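Long-range contact in SnoaL-like domain-containing protein (Catenulispora acidiphila, PDB 4H3U), which is of unknown function but has a ketosteroid isomerase-like fold and may take part in trimethylamine metabolism: residues Ala117-Arg125 against Thr132-Leu140. Sequence-based numbering, arbitrary orientation. Where two conformers were deposited one is given.
With CD (cadmium ion), chain D.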
loop_
_atom_site.group_PDB
_atom_site.type_symbol
_atom_site.label_atom_id
_atom_site.label_comp_id
_atom_site.label_asym_id
_atom_site.label_seq_id
_atom_site.Cartn_x
_atom_site.Cartn_y
_atom_site.Cartn_z
ATOM N N ALA A 117 4.342 -14.176 4.451
ATOM C CA ALA A 117 4.130 -13.039 5.394
ATOM C C ALA A 117 4.676 -11.811 4.683
ATOM O O ALA A 117 5.829 -11.811 4.253
ATOM C CB ALA A 117 4.765 -13.263 6.742
ATOM N N VAL A 118 3.855 -10.753 4.568
ATOM C CA VAL A 118 4.274 -9.540 3.888
ATOM C C VAL A 118 3.863 -8.315 4.695
ATOM O O VAL A 118 2.835 -8.321 5.390
ATOM C CB VAL A 118 3.648 -9.433 2.483
ATOM C CG1 VAL A 118 4.167 -10.536 1.544
ATOM C CG2 VAL A 118 2.112 -9.441 2.491
ATOM N N PRO A 119 4.591 -7.205 4.529
ATOM C CA PRO A 119 4.127 -5.949 5.112
ATOM C C PRO A 119 2.870 -5.453 4.368
ATOM O O PRO A 119 2.758 -5.549 3.152
ATOM C CB PRO A 119 5.307 -4.993 4.907
ATOM C CG PRO A 119 6.058 -5.558 3.740
ATOM C CD PRO A 119 5.876 -7.046 3.830
HETATM N N MSE A 120 1.984 -4.810 5.100
HETATM C CA MSE A 120 0.783 -4.266 4.521
HETATM C C MSE A 120 0.602 -2.901 5.100
HETATM O O MSE A 120 1.048 -2.608 6.217
HETATM C CB MSE A 120 -0.400 -5.193 4.832
HETATM C CG MSE A 120 -1.740 -4.816 4.157
HETATM SE SE MSE A 120 -3.124 -6.229 4.357
HETATM C CE MSE A 120 -2.720 -6.347 6.282
ATOM N N ALA A 121 0.016 -2.049 4.264
ATOM C CA ALA A 121 -0.405 -0.682 4.683
ATOM C C ALA A 121 -1.918 -0.665 4.583
ATOM O O ALA A 121 -2.481 -0.911 3.506
ATOM C CB ALA A 121 0.241 0.388 3.799
ATOM N N THR A 122 -2.590 -0.327 5.675
ATOM C CA THR A 122 -4.025 -0.187 5.696
ATOM C C THR A 122 -4.396 1.223 6.136
ATOM O O THR A 122 -3.895 1.761 7.128
ATOM C CB THR A 122 -4.670 -1.229 6.620
ATOM O OG1 THR A 122 -4.471 -2.528 6.040
ATOM C CG2 THR A 122 -6.154 -0.975 6.874
ATOM N N LEU A 123 -5.242 1.836 5.331
ATOM C CA LEU A 123 -5.728 3.208 5.587
ATOM C C LEU A 123 -7.175 3.102 6.003
ATOM O O LEU A 123 -8.026 2.650 5.211
ATOM C CB LEU A 123 -5.611 4.052 4.327
ATOM C CG LEU A 123 -4.240 4.066 3.657
ATOM C CD1 LEU A 123 -4.200 5.054 2.512
ATOM C CD2 LEU A 123 -3.085 4.312 4.595
ATOM N N LEU A 124 -7.477 3.596 7.219
ATOM C CA LEU A 124 -8.850 3.633 7.675
ATOM C C LEU A 124 -9.344 5.082 7.761
ATOM O O LEU A 124 -8.573 5.987 8.104
ATOM C CB LEU A 124 -8.991 3.053 9.091
ATOM C CG LEU A 124 -8.486 1.659 9.360
ATOM C CD1 LEU A 124 -8.788 1.257 10.804
ATOM C CD2 LEU A 124 -9.090 0.663 8.375
ATOM N N ARG A 125 -10.608 5.275 7.491
ATOM C CA ARG A 125 -11.320 6.479 7.875
ATOM C C ARG A 125 -12.365 6.037 8.880
ATOM O O ARG A 125 -13.033 5.029 8.682
ATOM C CB ARG A 125 -11.947 7.177 6.718
ATOM C CG ARG A 125 -12.493 8.539 7.086
ATOM C CD ARG A 125 -13.001 9.308 5.871
ATOM N NE ARG A 125 -11.913 9.347 4.899
ATOM C CZ ARG A 125 -11.812 8.627 3.780
ATOM N NH1 ARG A 125 -10.694 8.727 3.084
ATOM N NH2 ARG A 125 -12.793 7.832 3.341
ATOM N N THR A 132 -15.546 3.833 8.345
ATOM C CA THR A 132 -16.268 4.181 7.148
ATOM C C THR A 132 -15.564 3.724 5.873
ATOM O O THR A 132 -16.215 3.507 4.859
ATOM C CB THR A 132 -16.596 5.686 7.078
ATOM O OG1 THR A 132 -15.391 6.432 6.987
ATOM C CG2 THR A 132 -17.346 6.110 8.320
ATOM N N SER A 133 -14.239 3.613 5.926
ATOM C CA SER A 133 -13.439 3.160 4.787
ATOM C C SER A 133 -12.207 2.395 5.265
ATOM O O SER A 133 -11.554 2.795 6.210
ATOM C CB SER A 133 -12.972 4.379 3.948
ATOM O OG SER A 133 -12.025 4.021 2.963
ATOM N N ASP A 134 -11.938 1.269 4.596
ATOM C CA ASP A 134 -10.692 0.533 4.782
ATOM C C ASP A 134 -10.109 0.306 3.372
ATOM O O ASP A 134 -10.823 -0.169 2.476
ATOM C CB ASP A 134 -10.980 -0.821 5.450
ATOM C CG ASP A 134 -9.758 -1.695 5.699
ATOM O OD1 ASP A 134 -8.990 -1.865 4.697
ATOM O OD2 ASP A 134 -9.637 -2.259 6.780
ATOM N N GLN A 135 -8.851 0.648 3.184
ATOM C CA GLN A 135 -8.063 0.275 2.000
ATOM C C GLN A 135 -6.849 -0.515 2.484
ATOM O O GLN A 135 -6.086 -0.034 3.304
ATOM C CB GLN A 135 -7.563 1.500 1.294
ATOM C CG GLN A 135 -8.638 2.397 0.745
ATOM C CD GLN A 135 -8.009 3.604 0.114
ATOM O OE1 GLN A 135 -7.266 3.471 -0.879
ATOM N NE2 GLN A 135 -8.179 4.754 0.729
ATOM N N ASP A 136 -6.632 -1.696 1.866
ATOM C CA ASP A 136 -5.471 -2.540 2.141
ATOM C C ASP A 136 -4.548 -2.568 0.924
ATOM O O ASP A 136 -5.020 -2.776 -0.196
ATOM C CB ASP A 136 -5.826 -3.985 2.475
ATOM C CG ASP A 136 -6.673 -4.177 3.704
ATOM O OD1 ASP A 136 -6.765 -3.243 4.549
ATOM O OD2 ASP A 136 -7.205 -5.307 3.863
ATOM N N TYR A 137 -3.260 -2.350 1.150
ATOM C CA TYR A 137 -2.188 -2.423 0.138
ATOM C C TYR A 137 -1.091 -3.357 0.618
ATOM O O TYR A 137 -0.649 -3.278 1.742
ATOM C CB TYR A 137 -1.565 -1.039 -0.077
ATOM C CG TYR A 137 -2.426 0.052 -0.569
ATOM C CD1 TYR A 137 -2.390 0.431 -1.937
ATOM C CD2 TYR A 137 -3.291 0.773 0.267
ATOM C CE1 TYR A 137 -3.130 1.504 -2.395
ATOM C CE2 TYR A 137 -4.035 1.827 -0.208
ATOM C CZ TYR A 137 -3.980 2.171 -1.569
ATOM O OH TYR A 137 -4.729 3.218 -2.077
ATOM N N TYR A 138 -0.601 -4.231 -0.306
ATOM C CA TYR A 138 0.481 -5.149 -0.003
ATOM C C TYR A 138 1.010 -5.697 -1.311
ATOM O O TYR A 138 0.339 -5.596 -2.356
ATOM C CB TYR A 138 0.121 -6.265 0.991
ATOM C CG TYR A 138 -1.090 -7.094 0.638
ATOM C CD1 TYR A 138 -0.996 -8.287 -0.065
ATOM C CD2 TYR A 138 -2.363 -6.633 0.957
ATOM C CE1 TYR A 138 -2.143 -9.003 -0.385
ATOM C CE2 TYR A 138 -3.507 -7.343 0.650
ATOM C CZ TYR A 138 -3.393 -8.541 -0.041
ATOM O OH TYR A 138 -4.519 -9.279 -0.347
ATOM N N SER A 139 2.176 -6.314 -1.288
ATOM C CA SER A 139 2.773 -6.846 -2.509
ATOM C C SER A 139 2.255 -8.206 -2.868
ATOM O O SER A 139 2.684 -9.216 -2.290
ATOM C CB SER A 139 4.283 -6.870 -2.380
ATOM O OG SER A 139 4.876 -7.517 -3.508
ATOM N N LEU A 140 1.372 -8.283 -3.849
ATOM C CA LEU A 140 0.883 -9.575 -4.345
ATOM C C LEU A 140 2.055 -10.368 -4.918
ATOM O O LEU A 140 2.119 -11.586 -4.755
ATOM C CB LEU A 140 -0.251 -9.427 -5.343
ATOM C CG LEU A 140 -0.858 -10.764 -5.792
ATOM C CD1 LEU A 140 -1.480 -11.557 -4.664
ATOM C CD2 LEU A 140 -1.903 -10.510 -6.884
HETATM CD CD CD D . 0.612 -3.783 -3.947
HETATM O O HOH W 1 3.933 -6.251 0.832
HETATM O O HOH W 2 -9.485 4.497 3.599
HETATM O O HOH W 3 -15.328 7.044 4.256
#
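Ala-121 and Tyr-137 form a hydrogen-bonded pair in an antiparallel beta hairpin of two strands in the middle of the sheet, its backbone bonds recurring at Leu-123 with Gln-135. At Arg-125 a classic beta bulge interrupts the regular pairing: Thr-132 and Ser-133 both face this residue, whose N still donates to Ser-133 O, while Arg-125 O takes the N-H of Thr-132 at 2.8 Å and, weakly, that of Ser-133. In the ketosteroid isomerase-like fold such a curved sheet wraps round helices, and here Trp-34 of helix 29-39 packs on Met-120, Thr-122 and Asp-136. Thr-122 OG1 donates to Asp-136 OD1 (2.8 Å) from above the carboxylate plane, while Asp-136 OD2 is bonded to Tyr-56. An alanine at Thr-122 would lose this hydroxyl donor and the CG2 methyl, and is likely to leave the buried Asp-136 carboxylate less firmly held. In the conformer given, one of two, the selenium of selenomethionine Met-120 appears to make an oblique Met-aromatic contact with Tyr-138. On the other face, Tyr-137 OH donates to Gln-135 OE1 (2.8 Å), and Tyr-137 packs on its counterpart in the second subunit. Tyr-138 O binds a cadmium ion at 2.4 Å, shared with Tyr-138 O of that subunit.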